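Local atomic coordinates of DUF596 domain-containing protein (Neisseria meningitidis, PDB entry 2O5H), a protein that is of unknown function, a conserved bacterial alpha-beta protein of the DUF596 family whose assembly contains two copies of the chain. Residues 7-12 with 47-52; 14-19 with 56-61; 40-45 with 94-99. All coordinates share one frame; numbering follows the deposited sequence. Where two conformers were deposited one is given.

Contact 1 (7-12 with 47-52); sequences LNNHDV and DFEEKT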
loop_
_atom_site.group_PDB
_atom_site.type_symbol
_atom_site.label_atom_id
_atom_site.label_comp_id
_atom_site.label_asym_id
_atom_site.label_seq_id
_atom_site.Cartn_x
_atom_site.Cartn_y
_atom_site.Cartn_z
ATOM N N LEU A 7 -1.840 -3.145 -28.448
ATOM C CA LEU A 7 -1.809 -2.069 -29.452
ATOM C C LEU A 7 -2.312 -0.766 -28.844
ATOM O O LEU A 7 -1.646 0.255 -28.910
ATOM C CB LEU A 7 -2.676 -2.432 -30.650
ATOM C CG LEU A 7 -2.995 -1.323 -31.674
ATOM C CD1 LEU A 7 -1.739 -0.805 -32.353
ATOM C CD2 LEU A 7 -4.041 -1.803 -32.708
ATOM N N ASN A 8 -3.478 -0.824 -28.209
ATOM C CA ASN A 8 -4.116 0.386 -27.703
ATOM C C ASN A 8 -3.416 1.049 -26.528
ATOM O O ASN A 8 -3.613 2.237 -26.296
ATOM C CB ASN A 8 -5.576 0.110 -27.356
ATOM C CG ASN A 8 -6.468 0.321 -28.532
ATOM O OD1 ASN A 8 -7.072 -0.625 -29.032
ATOM N ND2 ASN A 8 -6.539 1.560 -29.020
ATOM N N ASN A 9 -2.604 0.280 -25.813
ATOM C CA ASN A 9 -1.943 0.726 -24.582
ATOM C C ASN A 9 -0.419 0.912 -24.718
ATOM O O ASN A 9 0.270 1.219 -23.750
ATOM C CB ASN A 9 -2.248 -0.274 -23.483
ATOM C CG ASN A 9 -3.704 -0.213 -23.035
ATOM O OD1 ASN A 9 -4.253 0.862 -22.774
ATOM N ND2 ASN A 9 -4.321 -1.380 -22.896
ATOM N N HIS A 10 0.081 0.721 -25.928
ATOM C CA HIS A 10 1.502 0.887 -26.279
ATOM C C HIS A 10 2.097 2.208 -25.762
ATOM O O HIS A 10 3.214 2.228 -25.225
ATOM C CB HIS A 10 1.649 0.826 -27.804
ATOM C CG HIS A 10 3.008 1.225 -28.313
ATOM N ND1 HIS A 10 3.998 0.304 -28.580
ATOM C CD2 HIS A 10 3.536 2.435 -28.610
ATOM C CE1 HIS A 10 5.077 0.928 -29.011
ATOM N NE2 HIS A 10 4.828 2.224 -29.025
ATOM N N ASP A 11 1.353 3.299 -25.946
ATOM C CA ASP A 11 1.808 4.634 -25.579
ATOM C C ASP A 11 1.935 4.794 -24.056
ATOM O O ASP A 11 2.916 5.339 -23.563
ATOM C CB ASP A 11 0.837 5.665 -26.169
ATOM C CG ASP A 11 1.025 7.057 -25.595
ATOM O OD1 ASP A 11 2.105 7.640 -25.776
ATOM O OD2 ASP A 11 0.077 7.566 -24.960
ATOM N N VAL A 12 0.955 4.298 -23.315
ATOM C CA VAL A 12 0.989 4.374 -21.841
ATOM C C VAL A 12 2.146 3.534 -21.334
ATOM O O VAL A 12 2.876 3.929 -20.419
ATOM C CB VAL A 12 -0.361 3.906 -21.227
ATOM C CG1 VAL A 12 -0.380 4.095 -19.741
ATOM C CG2 VAL A 12 -1.492 4.711 -21.852
ATOM N N ASP A 47 -6.465 8.880 -14.956
ATOM C CA ASP A 47 -7.284 7.943 -15.735
ATOM C C ASP A 47 -7.203 6.504 -15.228
ATOM O O ASP A 47 -6.095 5.960 -15.032
ATOM C CB ASP A 47 -6.855 7.980 -17.207
ATOM C CG ASP A 47 -7.730 7.102 -18.057
ATOM O OD1 ASP A 47 -8.929 7.427 -18.204
ATOM O OD2 ASP A 47 -7.261 6.072 -18.528
ATOM N N PHE A 48 -8.367 5.874 -15.033
ATOM C CA PHE A 48 -8.436 4.500 -14.539
ATOM C C PHE A 48 -7.729 3.452 -15.422
ATOM O O PHE A 48 -6.949 2.662 -14.903
ATOM C CB PHE A 48 -9.892 4.101 -14.242
ATOM C CG PHE A 48 -10.051 2.694 -13.695
ATOM C CD1 PHE A 48 -9.344 2.296 -12.587
ATOM C CD2 PHE A 48 -10.916 1.787 -14.317
ATOM C CE1 PHE A 48 -9.496 0.978 -12.056
ATOM C CE2 PHE A 48 -11.078 0.482 -13.820
ATOM C CZ PHE A 48 -10.359 0.090 -12.687
ATOM N N GLU A 49 -8.006 3.440 -16.738
ATOM C CA GLU A 49 -7.307 2.536 -17.653
ATOM C C GLU A 49 -5.797 2.742 -17.597
ATOM O O GLU A 49 -5.067 1.760 -17.563
ATOM C CB GLU A 49 -7.778 2.735 -19.099
ATOM C CG GLU A 49 -7.174 1.737 -20.056
ATOM C CD GLU A 49 -7.673 1.902 -21.465
ATOM O OE1 GLU A 49 -7.813 3.056 -21.958
ATOM O OE2 GLU A 49 -7.877 0.858 -22.097
ATOM N N GLU A 50 -5.336 4.003 -17.673
ATOM C CA GLU A 50 -3.897 4.244 -17.643
ATOM C C GLU A 50 -3.241 3.765 -16.341
ATOM O O GLU A 50 -2.148 3.203 -16.380
ATOM C CB GLU A 50 -3.577 5.704 -17.905
ATOM C CG GLU A 50 -3.974 6.096 -19.301
ATOM C CD GLU A 50 -3.387 7.424 -19.723
ATOM O OE1 GLU A 50 -3.091 8.257 -18.848
ATOM O OE2 GLU A 50 -3.257 7.639 -20.934
ATOM N N LYS A 51 -3.900 3.990 -15.205
ATOM C CA LYS A 51 -3.397 3.504 -13.917
ATOM C C LYS A 51 -3.336 1.977 -13.899
ATOM O O LYS A 51 -2.336 1.400 -13.474
ATOM C CB LYS A 51 -4.250 4.038 -12.761
ATOM C CG LYS A 51 -3.920 5.479 -12.378
ATOM C CD LYS A 51 -4.752 5.922 -11.193
ATOM C CE LYS A 51 -6.144 6.335 -11.735
ATOM N NZ LYS A 51 -6.871 7.268 -10.892
ATOM N N THR A 52 -4.397 1.342 -14.377
ATOM C CA THR A 52 -4.476 -0.140 -14.465
ATOM C C THR A 52 -3.308 -0.685 -15.334
ATOM O O THR A 52 -2.670 -1.663 -14.992
ATOM C CB THR A 52 -5.836 -0.588 -15.071
ATOM O OG1 THR A 52 -6.905 -0.248 -14.171
ATOM C CG2 THR A 52 -5.862 -2.108 -15.289
HETATM O O HOH W 1 -6.755 -1.326 -21.113
#

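Contact 2 (14-19 with 56-61); sequences KRYQDR and FILFKE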
loop_
_atom_site.group_PDB
_atom_site.type_symbol
_atom_site.label_atom_id
_atom_site.label_comp_id
_atom_site.label_asym_id
_atom_site.label_seq_id
_atom_site.Cartn_x
_atom_site.Cartn_y
_atom_site.Cartn_z
ATOM N N LYS A 14 4.934 2.829 -22.905
ATOM C CA LYS A 14 6.158 3.601 -23.129
ATOM C C LYS A 14 6.371 4.735 -22.130
ATOM O O LYS A 14 7.492 4.929 -21.624
ATOM C CB LYS A 14 6.178 4.132 -24.562
ATOM C CG LYS A 14 7.556 4.517 -25.038
ATOM C CD LYS A 14 7.661 4.479 -26.560
ATOM C CE LYS A 14 8.802 5.389 -27.011
ATOM N NZ LYS A 14 8.919 5.460 -28.503
ATOM N N ARG A 15 5.315 5.492 -21.836
ATOM C CA ARG A 15 5.420 6.587 -20.882
ATOM C C ARG A 15 5.702 6.082 -19.467
ATOM O O ARG A 15 6.434 6.725 -18.742
ATOM C CB ARG A 15 4.178 7.472 -20.909
ATOM C CG ARG A 15 3.990 8.162 -22.257
ATOM C CD ARG A 15 2.871 9.196 -22.230
ATOM N NE ARG A 15 1.566 8.573 -22.446
ATOM C CZ ARG A 15 0.632 8.463 -21.504
ATOM N NH1 ARG A 15 0.875 8.959 -20.313
ATOM N NH2 ARG A 15 -0.537 7.879 -21.759
ATOM N N TYR A 16 5.149 4.931 -19.092
ATOM C CA TYR A 16 5.365 4.409 -17.727
ATOM C C TYR A 16 6.819 3.953 -17.508
ATOM O O TYR A 16 7.373 4.044 -16.398
ATOM C CB TYR A 16 4.325 3.324 -17.320
ATOM C CG TYR A 16 4.583 2.834 -15.896
ATOM C CD1 TYR A 16 4.207 3.610 -14.789
ATOM C CD2 TYR A 16 5.270 1.640 -15.667
ATOM C CE1 TYR A 16 4.479 3.199 -13.507
ATOM C CE2 TYR A 16 5.581 1.218 -14.385
ATOM C CZ TYR A 16 5.187 1.998 -13.301
ATOM O OH TYR A 16 5.493 1.552 -12.037
ATOM N N GLN A 17 7.475 3.543 -18.596
ATOM C CA GLN A 17 8.860 3.069 -18.559
ATOM C C GLN A 17 9.834 3.968 -17.820
ATOM O O GLN A 17 10.747 3.474 -17.167
ATOM C CB GLN A 17 9.360 2.782 -19.977
ATOM C CG GLN A 17 10.108 1.446 -20.105
ATOM C CD GLN A 17 9.301 0.239 -19.584
ATOM O OE1 GLN A 17 8.058 0.252 -19.558
ATOM N NE2 GLN A 17 10.016 -0.811 -19.179
ATOM N N ASP A 18 9.636 5.284 -17.895
ATOM C CA ASP A 18 10.550 6.256 -17.274
ATOM C C ASP A 18 10.414 6.411 -15.737
ATOM O O ASP A 18 11.185 7.157 -15.113
ATOM C CB ASP A 18 10.402 7.634 -17.935
ATOM C CG ASP A 18 10.203 7.558 -19.449
ATOM O OD1 ASP A 18 10.524 6.518 -20.072
ATOM O OD2 ASP A 18 9.729 8.561 -20.019
ATOM N N ARG A 19 9.430 5.755 -15.130
ATOM C CA ARG A 19 9.357 5.703 -13.643
ATOM C C ARG A 19 9.381 4.275 -13.107
ATOM O O ARG A 19 9.287 4.063 -11.890
ATOM C CB ARG A 19 8.111 6.434 -13.123
ATOM C CG ARG A 19 6.779 5.879 -13.696
ATOM C CD ARG A 19 5.588 6.581 -13.104
ATOM N NE ARG A 19 5.270 6.143 -11.729
ATOM C CZ ARG A 19 4.571 6.862 -10.877
ATOM N NH1 ARG A 19 4.173 8.079 -11.242
ATOM N NH2 ARG A 19 4.284 6.375 -9.655
ATOM N N PHE A 56 -0.147 -3.098 -13.963
ATOM C CA PHE A 56 0.254 -4.387 -14.523
ATOM C C PHE A 56 1.684 -4.410 -15.017
ATOM O O PHE A 56 2.324 -5.461 -14.986
ATOM C CB PHE A 56 -0.750 -4.867 -15.603
ATOM C CG PHE A 56 -2.005 -5.429 -15.009
ATOM C CD1 PHE A 56 -1.939 -6.573 -14.186
ATOM C CD2 PHE A 56 -3.228 -4.798 -15.182
ATOM C CE1 PHE A 56 -3.082 -7.085 -13.596
ATOM C CE2 PHE A 56 -4.422 -5.344 -14.569
ATOM C CZ PHE A 56 -4.336 -6.478 -13.803
ATOM N N ILE A 57 2.216 -3.273 -15.470
ATOM C CA ILE A 57 3.630 -3.259 -15.889
ATOM C C ILE A 57 4.519 -3.466 -14.649
ATOM O O ILE A 57 5.494 -4.212 -14.680
ATOM C CB ILE A 57 4.035 -1.939 -16.586
ATOM C CG1 ILE A 57 3.293 -1.800 -17.920
ATOM C CG2 ILE A 57 5.591 -1.861 -16.827
ATOM C CD1 ILE A 57 3.228 -0.372 -18.407
ATOM N N LEU A 58 4.158 -2.808 -13.551
ATOM C CA LEU A 58 4.968 -2.862 -12.348
ATOM C C LEU A 58 4.869 -4.274 -11.755
ATOM O O LEU A 58 5.873 -4.885 -11.415
ATOM C CB LEU A 58 4.487 -1.811 -11.332
ATOM C CG LEU A 58 5.114 -1.794 -9.905
ATOM C CD1 LEU A 58 6.665 -1.575 -9.956
ATOM C CD2 LEU A 58 4.426 -0.697 -9.102
ATOM N N PHE A 59 3.636 -4.736 -11.609
ATOM C CA PHE A 59 3.290 -6.085 -11.147
ATOM C C PHE A 59 4.097 -7.130 -11.920
ATOM O O PHE A 59 4.778 -7.968 -11.317
ATOM C CB PHE A 59 1.791 -6.199 -11.379
ATOM C CG PHE A 59 1.157 -7.522 -11.107
ATOM C CD1 PHE A 59 0.754 -7.865 -9.821
ATOM C CD2 PHE A 59 0.817 -8.368 -12.183
ATOM C CE1 PHE A 59 0.062 -9.085 -9.590
ATOM C CE2 PHE A 59 0.135 -9.574 -11.975
ATOM C CZ PHE A 59 -0.249 -9.927 -10.675
ATOM N N LYS A 60 4.020 -7.099 -13.251
ATOM C CA LYS A 60 4.741 -8.074 -14.053
ATOM C C LYS A 60 6.250 -7.949 -13.902
ATOM O O LYS A 60 6.955 -8.953 -13.877
ATOM C CB LYS A 60 4.384 -8.002 -15.544
ATOM C CG LYS A 60 2.971 -8.476 -15.853
ATOM C CD LYS A 60 2.855 -9.080 -17.229
ATOM C CE LYS A 60 3.273 -8.123 -18.361
ATOM N NZ LYS A 60 2.487 -6.866 -18.382
ATOM N N GLU A 61 6.770 -6.734 -13.792
ATOM C CA GLU A 61 8.240 -6.625 -13.667
ATOM C C GLU A 61 8.763 -7.195 -12.327
ATOM O O GLU A 61 9.826 -7.849 -12.268
ATOM C CB GLU A 61 8.682 -5.183 -13.851
ATOM C CG GLU A 61 10.168 -4.987 -13.931
ATOM C CD GLU A 61 10.779 -5.539 -15.227
ATOM O OE1 GLU A 61 10.056 -6.070 -16.104
ATOM O OE2 GLU A 61 12.018 -5.423 -15.368
#

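Contact 3 (40-45 with 94-99); sequences TIKDFS and EYEIEP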
loop_
_atom_site.group_PDB
_atom_site.type_symbol
_atom_site.label_atom_id
_atom_site.label_comp_id
_atom_site.label_asym_id
_atom_site.label_seq_id
_atom_site.Cartn_x
_atom_site.Cartn_y
_atom_site.Cartn_z
ATOM N N THR A 40 1.106 3.185 -5.254
ATOM C CA THR A 40 2.378 3.606 -5.844
ATOM C C THR A 40 2.230 4.214 -7.249
ATOM O O THR A 40 2.934 5.189 -7.606
ATOM C CB THR A 40 3.373 2.385 -5.902
ATOM O OG1 THR A 40 3.627 1.890 -4.575
ATOM C CG2 THR A 40 4.710 2.775 -6.541
ATOM N N ILE A 41 1.299 3.662 -8.042
ATOM C CA ILE A 41 1.117 4.145 -9.424
ATOM C C ILE A 41 0.022 5.231 -9.522
ATOM O O ILE A 41 -0.153 5.858 -10.571
ATOM C CB ILE A 41 0.940 2.972 -10.479
ATOM C CG1 ILE A 41 -0.243 2.022 -10.173
ATOM C CG2 ILE A 41 2.222 2.167 -10.618
ATOM C CD1 ILE A 41 -1.597 2.664 -10.472
ATOM N N LYS A 42 -0.675 5.484 -8.420
ATOM C CA LYS A 42 -1.817 6.416 -8.466
ATOM C C LYS A 42 -1.490 7.790 -9.054
ATOM O O LYS A 42 -2.287 8.374 -9.772
ATOM C CB LYS A 42 -2.364 6.617 -7.064
ATOM C CG LYS A 42 -3.550 5.754 -6.769
ATOM C CD LYS A 42 -4.821 6.367 -7.396
ATOM C CE LYS A 42 -5.870 6.672 -6.310
ATOM N NZ LYS A 42 -7.000 7.466 -6.902
ATOM N N ASP A 43 -0.306 8.298 -8.723
ATOM C CA ASP A 43 0.080 9.644 -9.132
ATOM C C ASP A 43 0.442 9.703 -10.607
ATOM O O ASP A 43 0.601 10.800 -11.141
ATOM C CB ASP A 43 1.227 10.171 -8.275
ATOM C CG ASP A 43 2.529 9.439 -8.533
ATOM O OD1 ASP A 43 2.632 8.247 -8.216
ATOM O OD2 ASP A 43 3.470 10.060 -9.070
ATOM N N PHE A 44 0.552 8.541 -11.269
ATOM C CA PHE A 44 0.961 8.488 -12.687
ATOM C C PHE A 44 -0.103 9.069 -13.612
ATOM O O PHE A 44 0.237 9.698 -14.601
ATOM C CB PHE A 44 1.300 7.049 -13.094
ATOM C CG PHE A 44 1.508 6.841 -14.585
ATOM C CD1 PHE A 44 2.572 7.434 -15.259
ATOM C CD2 PHE A 44 0.625 6.009 -15.296
ATOM C CE1 PHE A 44 2.770 7.223 -16.627
ATOM C CE2 PHE A 44 0.789 5.768 -16.660
ATOM C CZ PHE A 44 1.884 6.389 -17.342
ATOM N N SER A 45 -1.380 8.885 -13.260
ATOM C CA SER A 45 -2.463 9.330 -14.117
ATOM C C SER A 45 -3.739 9.492 -13.351
ATOM O O SER A 45 -3.948 8.813 -12.321
ATOM C CB SER A 45 -2.655 8.334 -15.290
ATOM O OG SER A 45 -3.567 8.856 -16.227
ATOM N N GLU A 94 -14.483 -2.899 -12.877
ATOM C CA GLU A 94 -14.838 -2.025 -13.974
ATOM C C GLU A 94 -14.580 -0.550 -13.707
ATOM O O GLU A 94 -14.458 0.209 -14.641
ATOM C CB GLU A 94 -16.295 -2.243 -14.354
ATOM C CG GLU A 94 -16.566 -3.601 -15.036
ATOM C CD GLU A 94 -18.017 -3.726 -15.519
ATOM O OE1 GLU A 94 -18.927 -3.332 -14.782
ATOM O OE2 GLU A 94 -18.248 -4.169 -16.654
ATOM N N TYR A 95 -14.499 -0.160 -12.436
ATOM C CA TYR A 95 -14.370 1.256 -12.046
ATOM C C TYR A 95 -13.423 1.263 -10.884
ATOM O O TYR A 95 -13.316 0.273 -10.161
ATOM C CB TYR A 95 -15.729 1.859 -11.605
ATOM C CG TYR A 95 -16.760 1.869 -12.711
ATOM C CD1 TYR A 95 -16.808 2.929 -13.646
ATOM C CD2 TYR A 95 -17.656 0.817 -12.857
ATOM C CE1 TYR A 95 -17.694 2.917 -14.656
ATOM C CE2 TYR A 95 -18.564 0.801 -13.878
ATOM C CZ TYR A 95 -18.577 1.861 -14.771
ATOM O OH TYR A 95 -19.470 1.868 -15.789
ATOM N N GLU A 96 -12.712 2.380 -10.708
ATOM C CA GLU A 96 -11.733 2.502 -9.631
ATOM C C GLU A 96 -12.500 2.486 -8.310
ATOM O O GLU A 96 -12.034 1.930 -7.301
ATOM C CB GLU A 96 -10.951 3.812 -9.784
ATOM C CG GLU A 96 -9.778 3.938 -8.842
ATOM C CD GLU A 96 -8.957 5.227 -9.108
ATOM O OE1 GLU A 96 -9.126 5.854 -10.182
ATOM O OE2 GLU A 96 -8.134 5.582 -8.250
ATOM N N ILE A 97 -13.707 3.048 -8.334
ATOM C CA ILE A 97 -14.569 3.060 -7.160
ATOM C C ILE A 97 -15.943 2.461 -7.483
ATOM O O ILE A 97 -16.640 2.947 -8.350
ATOM C CB ILE A 97 -14.712 4.510 -6.625
ATOM C CG1 ILE A 97 -13.329 5.068 -6.255
ATOM C CG2 ILE A 97 -15.726 4.568 -5.460
ATOM C CD1 ILE A 97 -13.341 6.491 -5.735
ATOM N N GLU A 98 -16.364 1.440 -6.753
ATOM C CA GLU A 98 -17.652 0.815 -7.053
ATOM C C GLU A 98 -18.786 1.858 -7.100
ATOM O O GLU A 98 -18.907 2.661 -6.173
ATOM C CB GLU A 98 -17.961 -0.284 -6.041
ATOM C CG GLU A 98 -19.051 -1.192 -6.523
ATOM C CD GLU A 98 -19.090 -2.467 -5.731
ATOM O OE1 GLU A 98 -19.588 -2.415 -4.582
ATOM O OE2 GLU A 98 -18.617 -3.502 -6.276
ATOM N N PRO A 99 -19.594 1.879 -8.194
ATOM C CA PRO A 99 -20.701 2.857 -8.288
ATOM C C PRO A 99 -21.721 2.709 -7.178
ATOM O O PRO A 99 -21.867 1.606 -6.635
ATOM C CB PRO A 99 -21.382 2.511 -9.622
ATOM C CG PRO A 99 -20.324 1.841 -10.445
ATOM C CD PRO A 99 -19.505 1.044 -9.411
#

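Contact 1 (7-12 with 47-52)
V12 and E50 meet where helix 3-16 passes over the first turn of helix 48-64, their CA atoms 6.4 Å apart. E50 can be followed outward from its backbone. Its CB lies 4.0 Å from V12 CG1, and its CG packs against V12 CG2 at 3.8 Å. With CG beside the backbone N (chi1 -65°) and the chain extended beyond it, the methylenes pass the valine at a slant on the way to the carboxylate. There OE2 still touches V12 CG2, at 3.5 Å, but its charge is answered by R15 in a salt bridge, while OE1 is hydrogen-bonded to the S45 hydroxyl. Glutamate suits the place because its aliphatic stem can pack on a buried valine while its tip remains polar. A turn earlier, N9 faces E49 with amide and carboxylate planes nearly perpendicular, 89° apart. One water joins them: it accepts from N9 ND2 at 3.0 Å and donates to E49 OE2 at 2.6 Å, a link that needs no direct bond between the two groups. The start of helix 48-64 is secured by D47, whose OD2 accepts from E50 N at 3.0 Å, 26° out of the carboxylate plane. The arrangement is that of two packed helices with a small apolar centre and a water-bridged polar margin, placed beside an aspartate N-cap.

Contact 2 (14-19 with 56-61)
Y16 packs its ring on I57 and carries its hydroxyl on to L58. The tight part of the contact is here: Y16 CD2 lies 3.7 Å from I57 CG2, and the delta methyl, CD1, of I57 reaches Y16 CB at 4.0 Å. CG of the tyrosine is anti to its backbone N (chi1 -179°), which carries the ring from the last turn of helix 3-16 toward helix 48-64, where the tyrosine and isoleucine chains pass one another heading opposite ways. Branched at CB, isoleucine puts CG2 against the CD2 side of the ring and CD1 against both CD2 and CB of the tyrosine. Beyond the ring, Y16 OH rests 3.6 Å from L58 CB, and its hydrogen bond with D23 of helix 20-30 supplies its polar partner. This is helix-to-helix packing within the helical part of an alpha-beta fold; I41 of helix 34-41 touches both Y16 and L58, and F44 meets the Y16 ring edge-to-face. The packing thins out toward Q17, an exposed residue just beyond Y16, whose side chain only brushes I57. A polar, flexible glutamine suits this solvent-facing margin.

Contact 3 (40-45 with 94-99)
K42 and E96 reach toward each other across a gap and meet at their charged ends, the lysine coming from the end region of helix 34-41 and the glutamate from the loop that follows helix 81-91. Their backbones stay well apart, with the CA atoms of K42 and E96 10.7 Å from each other, so the two long side chains span the distance. K42 NZ donates to E96 OE2 at 2.6 Å, a short salt bridge. The ammonium meets the syn side of the carboxylate, 19° out of its plane. The two chains arrive differently. E96 is straight: CG is anti to the backbone N (chi1 -171°), and the extended chain beyond it aims the carboxylate at the lysine. K42 is bent at its second and third torsions, which brings its terminal carbons in close as well, CE standing 3.2 Å from E96 OE2. Lysine and glutamate suit a partly exposed spot of this kind, since each has a flexible stem long enough to bridge separated backbones. The other carboxylate oxygen, E96 OE1, makes a salt bridge with K51 of helix 48-64, so two lysines share one glutamate, and their positive charges would probably favour its ionised form. K51 also packs on K42, and F48 touches E96, which sets the carboxylate beside the start of that helix. The backbone of E96 is further tied to I110. The arrangement is a surface salt bridge in which one carboxylate, held between two lysines, fastens an irregular loop of the DUF596 region to the helical part of the fold.

Along the chain the segments interlock: 7-12, 14-19 and 40-45 come first, and their partners 47-52, 56-61 and 94-99 follow in the same order. Contacts 1 and 2 join the same two helices, 3-16 and 48-64, at successive places with centres about 11 Å apart, R15 and E50 connecting them. The centre of contact 3 is about 12 Å from that of contact 1 and about 16 Å from that of contact 2. It brings in the end of helix 34-41 and the loop after helix 81-91; E50 and K51 reach it from contact 1, and R19 bridges to D43 from contact 2. Helix 48-64 thus links N-terminal helical packing with a loop from the later, sheet-containing half of the chain.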